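PDB 2WJ9: intergenic-region protein from Escherichia coli CFT073, which probably inhibits host restriction enzymes, as expected of an ArdB-type antirestriction protein, and so would help incoming DNA escape cleavage. Local coordinates for residues Ala48-Asp53 / Asn94-Asn99; Gly102-Pro107 / Ala135-Cys140; Gly65-Trp70 / Cys153-Val158; Pro75-Trp80 / Leu141-His146. One frame throughout, in Å; residues are numbered along the deposited sequence. Where two conformers were deposited one is given.

Contact 1. Residues Ala48-Asp53 / Asn94-Asn99; sequences ATIVPD and NLYTLN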
loop_
_atom_site.group_PDB
_atom_site.type_symbol
_atom_site.label_atom_id
_atom_site.label_comp_id
_atom_site.label_asym_id
_atom_site.label_seq_id
_atom_site.Cartn_x
_atom_site.Cartn_y
_atom_site.Cartn_z
ATOM N N ALA B 48 11.767 9.488 -5.879
ATOM C CA ALA B 48 12.624 8.389 -6.338
ATOM C C ALA B 48 14.081 8.858 -6.431
ATOM O O ALA B 48 14.360 9.961 -6.919
ATOM C CB ALA B 48 12.157 7.897 -7.692
ATOM N N THR B 49 15.009 8.026 -5.965
ATOM C CA THR B 49 16.445 8.364 -5.991
ATOM C C THR B 49 17.214 7.226 -6.666
ATOM O O THR B 49 16.995 6.052 -6.350
ATOM C CB THR B 49 17.001 8.600 -4.570
ATOM O OG1 THR B 49 16.325 9.706 -3.963
ATOM C CG2 THR B 49 18.498 8.884 -4.611
ATOM N N ILE B 50 18.082 7.568 -7.612
ATOM C CA ILE B 50 18.820 6.551 -8.368
ATOM C C ILE B 50 19.761 5.789 -7.425
ATOM O O ILE B 50 20.281 6.358 -6.451
ATOM C CB ILE B 50 19.571 7.158 -9.588
ATOM C CG1 ILE B 50 20.050 6.054 -10.532
ATOM C CG2 ILE B 50 20.736 8.031 -9.148
ATOM C CD1 ILE B 50 20.519 6.580 -11.890
ATOM N N VAL B 51 19.923 4.492 -7.686
ATOM C CA VAL B 51 20.840 3.648 -6.922
ATOM C C VAL B 51 22.255 3.830 -7.493
ATOM O O VAL B 51 22.451 3.694 -8.693
ATOM C CB VAL B 51 20.423 2.155 -6.987
ATOM C CG1 VAL B 51 21.423 1.279 -6.232
ATOM C CG2 VAL B 51 19.005 1.962 -6.429
ATOM N N PRO B 52 23.240 4.182 -6.648
ATOM C CA PRO B 52 24.627 4.321 -7.138
ATOM C C PRO B 52 25.178 3.064 -7.807
ATOM O O PRO B 52 24.823 1.953 -7.414
ATOM C CB PRO B 52 25.421 4.621 -5.863
ATOM C CG PRO B 52 24.438 5.200 -4.924
ATOM C CD PRO B 52 23.132 4.522 -5.217
ATOM N N ASP B 53 26.049 3.243 -8.799
ATOM C CA ASP B 53 26.647 2.104 -9.511
ATOM C C ASP B 53 27.282 1.114 -8.530
ATOM O O ASP B 53 27.197 -0.102 -8.722
ATOM C CB ASP B 53 27.673 2.577 -10.548
ATOM C CG ASP B 53 27.025 3.077 -11.838
ATOM O OD1 ASP B 53 25.814 2.842 -12.050
ATOM O OD2 ASP B 53 27.739 3.711 -12.644
ATOM N N ASN B 94 17.755 1.915 -15.235
ATOM C CA ASN B 94 18.373 2.203 -13.936
ATOM C C ASN B 94 17.531 1.653 -12.785
ATOM O O ASN B 94 16.353 1.324 -12.958
ATOM C CB ASN B 94 18.530 3.713 -13.738
ATOM C CG ASN B 94 19.305 4.382 -14.858
ATOM O OD1 ASN B 94 18.886 5.420 -15.379
ATOM N ND2 ASN B 94 20.442 3.809 -15.222
ATOM N N LEU B 95 18.150 1.572 -11.609
ATOM C CA LEU B 95 17.479 1.127 -10.395
ATOM C C LEU B 95 17.229 2.318 -9.468
ATOM O O LEU B 95 18.073 3.209 -9.353
ATOM C CB LEU B 95 18.301 0.042 -9.692
ATOM C CG LEU B 95 18.755 -1.147 -10.552
ATOM C CD1 LEU B 95 19.505 -2.187 -9.714
ATOM C CD2 LEU B 95 17.574 -1.802 -11.287
ATOM N N TYR B 96 16.059 2.317 -8.822
ATOM C CA TYR B 96 15.600 3.431 -7.977
ATOM C C TYR B 96 15.005 2.959 -6.637
ATOM O O TYR B 96 14.335 1.929 -6.566
ATOM C CB TYR B 96 14.539 4.265 -8.719
ATOM C CG TYR B 96 15.062 4.942 -9.964
ATOM C CD1 TYR B 96 15.684 6.185 -9.894
ATOM C CD2 TYR B 96 14.947 4.335 -11.208
ATOM C CE1 TYR B 96 16.175 6.807 -11.036
ATOM C CE2 TYR B 96 15.423 4.951 -12.359
ATOM C CZ TYR B 96 16.048 6.184 -12.268
ATOM O OH TYR B 96 16.542 6.793 -13.413
ATOM N N THR B 97 15.244 3.746 -5.589
ATOM C CA THR B 97 14.575 3.594 -4.289
ATOM C C THR B 97 13.575 4.735 -4.056
ATOM O O THR B 97 13.748 5.831 -4.598
ATOM C CB THR B 97 15.591 3.539 -3.107
ATOM O OG1 THR B 97 16.349 4.759 -3.017
ATOM C CG2 THR B 97 16.541 2.352 -3.276
ATOM N N LEU B 98 12.540 4.458 -3.256
ATOM C CA LEU B 98 11.507 5.442 -2.898
ATOM C C LEU B 98 11.611 5.734 -1.392
ATOM O O LEU B 98 11.994 4.858 -0.623
ATOM C CB LEU B 98 10.102 4.916 -3.263
ATOM C CG LEU B 98 9.694 4.863 -4.757
ATOM C CD1 LEU B 98 8.523 3.919 -4.962
ATOM C CD2 LEU B 98 9.372 6.250 -5.312
ATOM N N ASN B 99 11.254 6.947 -0.981
ATOM C CA ASN B 99 11.340 7.348 0.446
ATOM C C ASN B 99 10.199 6.822 1.340
ATOM O O ASN B 99 10.105 7.200 2.530
ATOM C CB ASN B 99 11.473 8.871 0.576
ATOM C CG ASN B 99 10.301 9.629 -0.031
ATOM O OD1 ASN B 99 9.584 9.105 -0.879
ATOM N ND2 ASN B 99 10.110 10.872 0.393
HETATM O O HOH W 1 18.879 5.173 -3.883
HETATM O O HOH W 2 20.893 2.313 -11.295
#

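Contact 2. Residues Gly102-Pro107 / Ala135-Cys140; sequences GAFMAP and AGIAAC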
loop_
_atom_site.group_PDB
_atom_site.type_symbol
_atom_site.label_atom_id
_atom_site.label_comp_id
_atom_site.label_asym_id
_atom_site.label_seq_id
_atom_site.Cartn_x
_atom_site.Cartn_y
_atom_site.Cartn_z
ATOM N N GLY B 102 9.705 1.833 -0.945
ATOM C CA GLY B 102 9.531 1.171 -2.237
ATOM C C GLY B 102 10.795 1.156 -3.067
ATOM O O GLY B 102 11.810 1.752 -2.706
ATOM N N ALA B 103 10.741 0.459 -4.194
ATOM C CA ALA B 103 11.883 0.379 -5.102
ATOM C C ALA B 103 11.391 -0.107 -6.467
ATOM O O ALA B 103 10.389 -0.835 -6.552
ATOM C CB ALA B 103 12.962 -0.565 -4.537
ATOM N N PHE B 104 12.082 0.305 -7.524
ATOM C CA PHE B 104 11.691 -0.071 -8.890
ATOM C C PHE B 104 12.837 0.098 -9.899
ATOM O O PHE B 104 13.947 0.500 -9.552
ATOM C CB PHE B 104 10.436 0.706 -9.325
ATOM C CG PHE B 104 10.648 2.184 -9.502
ATOM C CD1 PHE B 104 10.841 2.724 -10.760
ATOM C CD2 PHE B 104 10.636 3.043 -8.407
ATOM C CE1 PHE B 104 11.022 4.092 -10.939
ATOM C CE2 PHE B 104 10.818 4.416 -8.578
ATOM C CZ PHE B 104 11.008 4.939 -9.838
ATOM N N MET B 105 12.583 -0.252 -11.151
ATOM C CA MET B 105 13.555 -0.024 -12.218
ATOM C C MET B 105 12.865 0.632 -13.402
ATOM O O MET B 105 11.711 0.326 -13.695
ATOM C CB MET B 105 14.237 -1.333 -12.647
ATOM C CG MET B 105 13.325 -2.353 -13.308
ATOM S SD MET B 105 14.118 -3.947 -13.672
ATOM C CE MET B 105 15.683 -3.410 -14.309
ATOM N N ALA B 106 13.571 1.540 -14.065
ATOM C CA ALA B 106 13.020 2.258 -15.221
ATOM C C ALA B 106 14.127 2.929 -16.025
ATOM O O ALA B 106 15.240 3.093 -15.535
ATOM C CB ALA B 106 12.021 3.316 -14.736
ATOM N N PRO B 107 13.829 3.318 -17.271
ATOM C CA PRO B 107 14.674 4.340 -17.891
ATOM C C PRO B 107 14.589 5.696 -17.163
ATOM O O PRO B 107 13.655 5.949 -16.391
ATOM C CB PRO B 107 14.116 4.452 -19.320
ATOM C CG PRO B 107 13.324 3.194 -19.532
ATOM C CD PRO B 107 12.785 2.831 -18.182
ATOM N N ALA B 135 6.515 4.188 -18.471
ATOM C CA ALA B 135 6.427 2.798 -18.943
ATOM C C ALA B 135 7.079 1.799 -17.975
ATOM O O ALA B 135 6.501 0.753 -17.661
ATOM C CB ALA B 135 7.052 2.674 -20.326
ATOM N N GLY B 136 8.281 2.125 -17.503
ATOM C CA GLY B 136 8.977 1.295 -16.521
ATOM C C GLY B 136 8.208 1.144 -15.210
ATOM O O GLY B 136 8.141 0.047 -14.633
ATOM N N ILE B 137 7.630 2.244 -14.731
ATOM C CA ILE B 137 6.782 2.196 -13.530
ATOM C C ILE B 137 5.606 1.229 -13.758
ATOM O O ILE B 137 5.341 0.350 -12.932
ATOM C CB ILE B 137 6.293 3.606 -13.125
ATOM C CG1 ILE B 137 7.480 4.462 -12.636
ATOM C CG2 ILE B 137 5.219 3.503 -12.060
ATOM C CD1 ILE B 137 7.153 5.941 -12.449
ATOM N N ALA B 138 4.952 1.363 -14.911
ATOM C CA ALA B 138 3.839 0.490 -15.311
ATOM C C ALA B 138 4.231 -0.989 -15.363
ATOM O O ALA B 138 3.517 -1.842 -14.813
ATOM C CB ALA B 138 3.273 0.940 -16.657
ATOM N N ALA B 139 5.358 -1.302 -15.998
ATOM C CA ALA B 139 5.841 -2.687 -16.056
ATOM C C ALA B 139 6.123 -3.276 -14.658
ATOM O O ALA B 139 5.818 -4.446 -14.388
ATOM C CB ALA B 139 7.069 -2.794 -16.944
ATOM N N CYS B 140 6.723 -2.476 -13.784
ATOM C CA CYS B 140 6.987 -2.922 -12.413
ATOM C C CYS B 140 5.702 -3.165 -11.598
ATOM O O CYS B 140 5.609 -4.138 -10.836
ATOM C CB CYS B 140 7.907 -1.929 -11.691
ATOM S SG CYS B 140 9.623 -1.862 -12.326
#

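Contact 3. Residues Gly65-Trp70 / Cys153-Val158; sequences GLIPQW and CYAMTV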
loop_
_atom_site.group_PDB
_atom_site.type_symbol
_atom_site.label_atom_id
_atom_site.label_comp_id
_atom_site.label_asym_id
_atom_site.label_seq_id
_atom_site.Cartn_x
_atom_site.Cartn_y
_atom_site.Cartn_z
ATOM N N GLY B 65 14.749 -9.602 -0.943
ATOM C CA GLY B 65 15.272 -10.933 -0.587
ATOM C C GLY B 65 14.387 -11.853 0.260
ATOM O O GLY B 65 14.703 -13.035 0.429
ATOM N N LEU B 66 13.303 -11.322 0.817
ATOM C CA LEU B 66 12.345 -12.124 1.586
ATOM C C LEU B 66 11.282 -12.779 0.700
ATOM O O LEU B 66 10.520 -13.623 1.174
ATOM C CB LEU B 66 11.652 -11.267 2.656
ATOM C CG LEU B 66 12.535 -10.688 3.768
ATOM C CD1 LEU B 66 11.710 -9.740 4.648
ATOM C CD2 LEU B 66 13.175 -11.782 4.595
ATOM N N ILE B 67 11.253 -12.411 -0.581
ATOM C CA ILE B 67 10.187 -12.816 -1.496
ATOM C C ILE B 67 10.641 -13.997 -2.353
ATOM O O ILE B 67 11.722 -13.953 -2.934
ATOM C CB ILE B 67 9.777 -11.633 -2.422
ATOM C CG1 ILE B 67 9.248 -10.450 -1.585
ATOM C CG2 ILE B 67 8.740 -12.092 -3.475
ATOM C CD1 ILE B 67 9.231 -9.106 -2.336
ATOM N N PRO B 68 9.809 -15.052 -2.462
ATOM C CA PRO B 68 10.209 -16.177 -3.314
ATOM C C PRO B 68 10.500 -15.751 -4.752
ATOM O O PRO B 68 9.780 -14.924 -5.310
ATOM C CB PRO B 68 8.991 -17.109 -3.258
ATOM C CG PRO B 68 8.344 -16.787 -1.939
ATOM C CD PRO B 68 8.504 -15.296 -1.820
ATOM N N GLN B 69 11.569 -16.298 -5.320
ATOM C CA GLN B 69 11.982 -16.005 -6.701
ATOM C C GLN B 69 12.385 -14.550 -6.967
ATOM O O GLN B 69 12.236 -14.058 -8.085
ATOM C CB GLN B 69 10.903 -16.441 -7.706
ATOM C CG GLN B 69 10.618 -17.921 -7.683
ATOM C CD GLN B 69 9.855 -18.351 -8.903
ATOM O OE1 GLN B 69 8.633 -18.471 -8.870
ATOM N NE2 GLN B 69 10.566 -18.539 -10.004
ATOM N N TRP B 70 12.947 -13.878 -5.962
ATOM C CA TRP B 70 13.354 -12.475 -6.128
ATOM C C TRP B 70 14.378 -12.291 -7.253
ATOM O O TRP B 70 14.424 -11.238 -7.877
ATOM C CB TRP B 70 13.863 -11.836 -4.812
ATOM C CG TRP B 70 14.999 -12.544 -4.143
ATOM C CD1 TRP B 70 14.909 -13.401 -3.084
ATOM C CD2 TRP B 70 16.402 -12.448 -4.461
ATOM N NE1 TRP B 70 16.155 -13.864 -2.742
ATOM C CE2 TRP B 70 17.090 -13.295 -3.567
ATOM C CE3 TRP B 70 17.140 -11.743 -5.419
ATOM C CZ2 TRP B 70 18.477 -13.447 -3.598
ATOM C CZ3 TRP B 70 18.515 -11.905 -5.456
ATOM C CH2 TRP B 70 19.168 -12.754 -4.557
ATOM N N CYS B 153 2.971 -13.729 -0.788
ATOM C CA CYS B 153 3.990 -13.123 0.070
ATOM C C CYS B 153 3.671 -11.637 0.292
ATOM O O CYS B 153 3.761 -10.823 -0.628
ATOM C CB CYS B 153 5.367 -13.290 -0.568
ATOM S SG CYS B 153 6.695 -12.695 0.472
ATOM N N TYR B 154 3.312 -11.282 1.523
ATOM C CA TYR B 154 2.874 -9.912 1.817
ATOM C C TYR B 154 3.971 -8.864 1.587
ATOM O O TYR B 154 3.677 -7.698 1.336
ATOM C CB TYR B 154 2.319 -9.804 3.245
ATOM C CG TYR B 154 0.965 -10.457 3.432
ATOM C CD1 TYR B 154 -0.212 -9.763 3.157
ATOM C CD2 TYR B 154 0.859 -11.767 3.890
ATOM C CE1 TYR B 154 -1.460 -10.359 3.322
ATOM C CE2 TYR B 154 -0.391 -12.371 4.063
ATOM C CZ TYR B 154 -1.544 -11.661 3.774
ATOM O OH TYR B 154 -2.783 -12.259 3.954
ATOM N N ALA B 155 5.231 -9.269 1.666
ATOM C CA ALA B 155 6.331 -8.359 1.320
ATOM C C ALA B 155 6.239 -7.881 -0.143
ATOM O O ALA B 155 6.573 -6.740 -0.441
ATOM C CB ALA B 155 7.687 -9.013 1.589
ATOM N N MET B 156 5.766 -8.742 -1.046
ATOM C CA MET B 156 5.599 -8.361 -2.462
ATOM C C MET B 156 4.415 -7.394 -2.600
ATOM O O MET B 156 4.502 -6.391 -3.334
ATOM C CB MET B 156 5.414 -9.599 -3.353
ATOM C CG MET B 156 5.394 -9.316 -4.863
ATOM S SD MET B 156 6.967 -9.046 -5.711
ATOM C CE MET B 156 7.359 -7.339 -5.307
ATOM N N THR B 157 3.327 -7.702 -1.890
ATOM C CA THR B 157 2.147 -6.820 -1.793
ATOM C C THR B 157 2.529 -5.402 -1.338
ATOM O O THR B 157 2.067 -4.400 -1.897
ATOM C CB THR B 157 1.069 -7.389 -0.817
ATOM O OG1 THR B 157 0.968 -8.817 -0.940
ATOM C CG2 THR B 157 -0.307 -6.755 -1.068
ATOM N N VAL B 158 3.377 -5.309 -0.314
ATOM C CA VAL B 158 3.813 -4.003 0.156
ATOM C C VAL B 158 4.603 -3.210 -0.904
ATOM O O VAL B 158 4.358 -2.017 -1.075
ATOM C CB VAL B 158 4.590 -4.121 1.475
ATOM C CG1 VAL B 158 5.287 -2.805 1.818
ATOM C CG2 VAL B 158 3.646 -4.583 2.597
#

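Contact 4. Residues Pro75-Trp80 / Leu141-His146; sequences PRVFGW and LMTYSH. With SO4 (sulfate ion), chain H.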
loop_
_atom_site.group_PDB
_atom_site.type_symbol
_atom_site.label_atom_id
_atom_site.label_comp_id
_atom_site.label_asym_id
_atom_site.label_seq_id
_atom_site.Cartn_x
_atom_site.Cartn_y
_atom_site.Cartn_z
ATOM N N PRO B 75 14.200 -10.035 -14.828
ATOM C CA PRO B 75 13.662 -10.683 -16.037
ATOM C C PRO B 75 12.136 -10.579 -16.232
ATOM O O PRO B 75 11.666 -10.440 -17.375
ATOM C CB PRO B 75 14.062 -12.150 -15.845
ATOM C CG PRO B 75 15.270 -12.096 -15.031
ATOM C CD PRO B 75 15.143 -10.922 -14.121
ATOM N N ARG B 76 11.366 -10.678 -15.155
ATOM C CA ARG B 76 9.898 -10.579 -15.259
ATOM C C ARG B 76 9.431 -9.171 -15.678
ATOM O O ARG B 76 8.481 -9.036 -16.456
ATOM C CB ARG B 76 9.211 -11.023 -13.962
ATOM C CG ARG B 76 9.237 -12.533 -13.748
ATOM C CD ARG B 76 8.613 -12.946 -12.415
ATOM N NE ARG B 76 9.043 -14.275 -12.006
ATOM C CZ ARG B 76 8.628 -15.417 -12.540
ATOM N NH1 ARG B 76 7.758 -15.432 -13.551
ATOM N NH2 ARG B 76 9.106 -16.562 -12.070
ATOM N N VAL B 77 10.094 -8.136 -15.155
ATOM C CA VAL B 77 9.799 -6.745 -15.550
ATOM C C VAL B 77 10.054 -6.552 -17.052
ATOM O O VAL B 77 9.210 -6.011 -17.773
ATOM C CB VAL B 77 10.628 -5.711 -14.754
ATOM C CG1 VAL B 77 10.380 -4.303 -15.290
ATOM C CG2 VAL B 77 10.281 -5.767 -13.247
ATOM N N PHE B 78 11.212 -7.004 -17.527
ATOM C CA PHE B 78 11.526 -6.924 -18.963
ATOM C C PHE B 78 10.510 -7.721 -19.796
ATOM O O PHE B 78 10.149 -7.308 -20.900
ATOM C CB PHE B 78 12.961 -7.399 -19.252
ATOM C CG PHE B 78 14.041 -6.417 -18.829
ATOM C CD1 PHE B 78 13.963 -5.071 -19.179
ATOM C CD2 PHE B 78 15.162 -6.851 -18.130
ATOM C CE1 PHE B 78 14.973 -4.173 -18.811
ATOM C CE2 PHE B 78 16.175 -5.960 -17.757
ATOM C CZ PHE B 78 16.078 -4.622 -18.088
ATOM N N GLY B 79 10.053 -8.852 -19.259
ATOM C CA GLY B 79 9.011 -9.658 -19.903
ATOM C C GLY B 79 7.721 -8.874 -20.063
ATOM O O GLY B 79 7.144 -8.844 -21.142
ATOM N N TRP B 80 7.264 -8.234 -18.988
ATOM C CA TRP B 80 6.068 -7.382 -19.078
ATOM C C TRP B 80 6.272 -6.219 -20.067
ATOM O O TRP B 80 5.375 -5.898 -20.842
ATOM C CB TRP B 80 5.625 -6.865 -17.701
ATOM C CG TRP B 80 4.822 -7.868 -16.931
ATOM C CD1 TRP B 80 5.230 -8.592 -15.854
ATOM C CD2 TRP B 80 3.478 -8.291 -17.211
ATOM N NE1 TRP B 80 4.220 -9.425 -15.427
ATOM C CE2 TRP B 80 3.135 -9.262 -16.245
ATOM C CE3 TRP B 80 2.527 -7.925 -18.169
ATOM C CZ2 TRP B 80 1.880 -9.876 -16.209
ATOM C CZ3 TRP B 80 1.277 -8.556 -18.148
ATOM C CH2 TRP B 80 0.968 -9.512 -17.169
ATOM N N LEU B 141 4.721 -2.283 -11.743
ATOM C CA LEU B 141 3.425 -2.492 -11.079
ATOM C C LEU B 141 2.782 -3.827 -11.453
ATOM O O LEU B 141 2.309 -4.556 -10.580
ATOM C CB LEU B 141 2.464 -1.334 -11.360
ATOM C CG LEU B 141 2.833 -0.018 -10.663
ATOM C CD1 LEU B 141 2.022 1.154 -11.229
ATOM C CD2 LEU B 141 2.655 -0.139 -9.121
ATOM N N MET B 142 2.755 -4.134 -12.749
ATOM C CA MET B 142 2.183 -5.388 -13.252
ATOM C C MET B 142 2.952 -6.588 -12.703
ATOM O O MET B 142 2.359 -7.599 -12.298
ATOM C CB MET B 142 2.236 -5.411 -14.786
ATOM C CG MET B 142 1.425 -4.316 -15.459
ATOM S SD MET B 142 -0.345 -4.479 -15.165
ATOM C CE MET B 142 -0.794 -5.821 -16.267
ATOM N N THR B 143 4.279 -6.474 -12.699
ATOM C CA THR B 143 5.154 -7.531 -12.166
ATOM C C THR B 143 4.862 -7.805 -10.681
ATOM O O THR B 143 4.653 -8.955 -10.287
ATOM C CB THR B 143 6.648 -7.152 -12.319
ATOM O OG1 THR B 143 6.933 -6.920 -13.705
ATOM C CG2 THR B 143 7.556 -8.271 -11.775
ATOM N N TYR B 144 4.829 -6.749 -9.875
ATOM C CA TYR B 144 4.649 -6.887 -8.422
ATOM C C TYR B 144 3.265 -7.452 -8.054
ATOM O O TYR B 144 3.140 -8.314 -7.173
ATOM C CB TYR B 144 4.879 -5.549 -7.690
ATOM C CG TYR B 144 6.262 -4.898 -7.816
ATOM C CD1 TYR B 144 7.337 -5.546 -8.440
ATOM C CD2 TYR B 144 6.496 -3.618 -7.269
ATOM C CE1 TYR B 144 8.601 -4.925 -8.540
ATOM C CE2 TYR B 144 7.743 -3.001 -7.373
ATOM C CZ TYR B 144 8.784 -3.649 -8.009
ATOM O OH TYR B 144 10.021 -3.057 -8.125
ATOM N N SER B 145 2.226 -6.961 -8.716
ATOM C CA SER B 145 0.863 -7.411 -8.433
ATOM C C SER B 145 0.675 -8.885 -8.808
ATOM O O SER B 145 0.105 -9.658 -8.042
ATOM C CB SER B 145 -0.168 -6.526 -9.146
ATOM O OG SER B 145 0.131 -6.354 -10.522
ATOM N N HIS B 146 1.160 -9.267 -9.989
ATOM C CA HIS B 146 1.108 -10.654 -10.426
ATOM C C HIS B 146 1.860 -11.568 -9.455
ATOM O O HIS B 146 1.351 -12.598 -9.026
ATOM C CB HIS B 146 1.671 -10.774 -11.852
ATOM C CG HIS B 146 1.508 -12.128 -12.465
ATOM N ND1 HIS B 146 2.394 -13.163 -12.240
ATOM C CD2 HIS B 146 0.587 -12.605 -13.338
ATOM C CE1 HIS B 146 2.007 -14.223 -12.927
ATOM N NE2 HIS B 146 0.915 -13.911 -13.602
HETATM S S SO4 H . 5.337 -14.126 -15.979
HETATM O O1 SO4 H . 4.105 -13.342 -16.098
HETATM O O2 SO4 H . 5.892 -14.364 -17.309
HETATM O O3 SO4 H . 6.240 -13.315 -15.143
HETATM O O4 SO4 H . 5.025 -15.429 -15.371
#

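Contact 1. Residues Ala48-Asp53 / Asn94-Asn99
Ile50 lies across Tyr96, the two side chains crossing obliquely on one face of a small sheet. Its CB stands 3.7 Å from Tyr96 CE1, while Ile50 CA approaches the neighbouring ring atom CD1 of the same tyrosine. The next atom outward, CG1, is anti to the backbone N (chi1 -167°) and comes close to the carbonyl oxygen of Leu95. At the tip, Ile50 CD1 meets the start of the Asn94 side chain, 3.9 Å from its CG. Ala48 lies on the same face as Ile50, with its methyl CB 4.0 Å from Leu98 CD2. Strand 48-50 is an outermost strand of the antiparallel sheet that continues through 93-98 to 103-107, and its register is set by Thr49 and Thr97, a hydrogen-bonded pair flanked by the non-hydrogen-bonded pairs Ala48-Leu98 and Ile50-Tyr96. Thr49 N donates to Thr97 O over 2.9 Å, and Thr97 N returns a bond to Thr49 O over 3.0 Å. The pairing runs on past the end of the short strand: Val51 N reaches Leu95 O at 2.8 Å, with the donor tilted 30° from the carbonyl plane. Val51 also turns its side chain to the partner strand, so that CG2 packs against Leu95 CB and, 4.0 Å away, Thr97 CG2. Beside this strand end a water joins Thr97 OG1 to Ile50 O, and a second accepts from Leu95 N and donates weakly to Val51 O. Phe59 of helix 59-64 touches both Val51 and Leu95, whereas Tyr166 of helix 154-168 packs on Ala48 and Leu98.

Contact 2. Residues Gly102-Pro107 / Ala135-Cys140
Cys140 SG accepts a nearly straight hydrogen bond from Met105 N, 3.6 Å long with an angle of 170° at the hydrogen. The sulfur is anti to its own carbonyl carbon (chi1 -68°), where it also lies 3.3 Å from Met105 O, a buried oxygen that finds no hydrogen-bond partner in the model. Two carbons also pack on the sulfur: Phe104 CB and Met105 CG come up to Cys140 SG from successive residues of the strand, the latter at 3.9 Å. One turn earlier in the helix, Gly136 presents only its CA, which sits 4.1 Å from Ala106 CB. Because Gly136 has no side chain, Ala106 CB can rest on its CA, and the CA atoms of Ala106 and Gly136 are 4.4 Å apart. Ile137 takes the side nearer Phe104, its CG1 reaching ring atom CE1 at 3.9 Å. The contact thus presses one face of an edge strand of the three-stranded sheet onto helix 132-151 in the buried centre of the chain. Phe104 continues the layer by meeting the ring of Tyr96 on strand 93-98. Leu163 of helix 154-168 adjoins Phe104 and Cys140, and helix 73-84 brings Val77 against Cys140 and Phe78 against Met105.

Contact 3. Residues Gly65-Trp70 / Cys153-Val158
Ile67 pushes its side chain against the first turn of helix 154-168, and this is the tight part of the contact. Its CG1, anti to the carbonyl carbon (chi1 -61°), rests 3.8 Å from Ala155 CB. The terminal CD1 goes further and touches the helix backbone, 3.7 Å from Met156 CA. Met156 bends at chi2 and chi3 and crosses the isoleucine at about a right angle, bringing its methyl CE to 3.9 Å from Ile67 CD1. Ile67 CG2 lies near Met156 CB and SD, so both branches of the isoleucine take part. On the inner side Tyr144 and Ala148 of helix 132-151 and Phe64 of helix 59-64 close round Met156. The loop that delivers Ile67 links helix 59-64 to helix 73-84 and makes a type II beta turn from Ile67 to Trp70; Pro68 and Gln69 occupy its corner, Gln69 with the positive phi of 64° that this turn demands, and a weak bond joins Trp70 N to Ile67 O. Facing Ile67 and Pro68 is Cys153, the N-cap residue of helix 154-168, whose backbone O accepts from Met156 N. The outer side is looser. Pro68 CD and Cys153 SG meet at 3.9 Å with the proline largely exposed, and the sulfur carries a covalently attached beta-mercaptoethanol, probably from the crystallisation liquor. Leu66 is exposed too and touches this segment through its backbone, its carbonyl O lying 4.0 Å from Cys153 SG. Leu66 and Ala155 are both touched by Tyr154 of the second subunit, which places this edge of the contact at the dimer interface.

Contact 4. Residues Pro75-Trp80 / Leu141-His146
The indole of Trp80 carries Met142 CB on one face, 4.1 Å from the centroid of the five-membered ring, in a CH-pi contact. At its edge, near the ring plane, His146 CD2 approaches Trp80 CZ2 at 4.2 Å, the two side chains crossing at about a right angle. One face of the His146 imidazole receives sulfate O1, 3.9 Å above the plane and offset toward the rim. The guanidinium of Arg76 turns its edge to the same ion, and NH1 donates to sulfate O3 over 3.1 Å at an angle of 157°. Deeper between helices 73-84 and 132-151, Thr143 packs between Trp80, Val77 and Arg76: OG1 lies 3.2 Å from Trp80 CD1 and 3.4 Å from Val77 CA, while CG2 packs on Arg76 CB. That hydroxyl is bonded to Ala139 O of its own helix, which fixes its rotation. Arg76 NE is hydrogen-bonded to Thr72 OG1, and Arg83 NH2 also binds the sulfate. The ion probably came from the crystallisation liquor, yet two arginines beside a histidine would make this surface favourable to anions; the arginines would tend to disfavour a proton on the imidazole, whereas the bound sulfate could offset this.

From the N terminus, the chain opens contact 1 at 48-53, contact 3 at 65-70 and contact 4 at 75-80 before strand 93-98 closes contact 1. Contact 1 therefore crosses both contact 3 and contact 4. Contact 2 opens just afterwards, in series with contact 1, and the two share the three-stranded sheet. The closures then follow in order: 135-140, 141-146 and 153-158. Contact 2 is thus nested inside contact 4, and contact 4 inside contact 3. Tyr144 OH joins contacts 2 and 4 by bonding to Ala103 O. Contact 2 ties the sheet to helix 132-151, contact 4 ties that helix to helix 73-84, and contact 3 ties the 65-70 loop to helix 154-168.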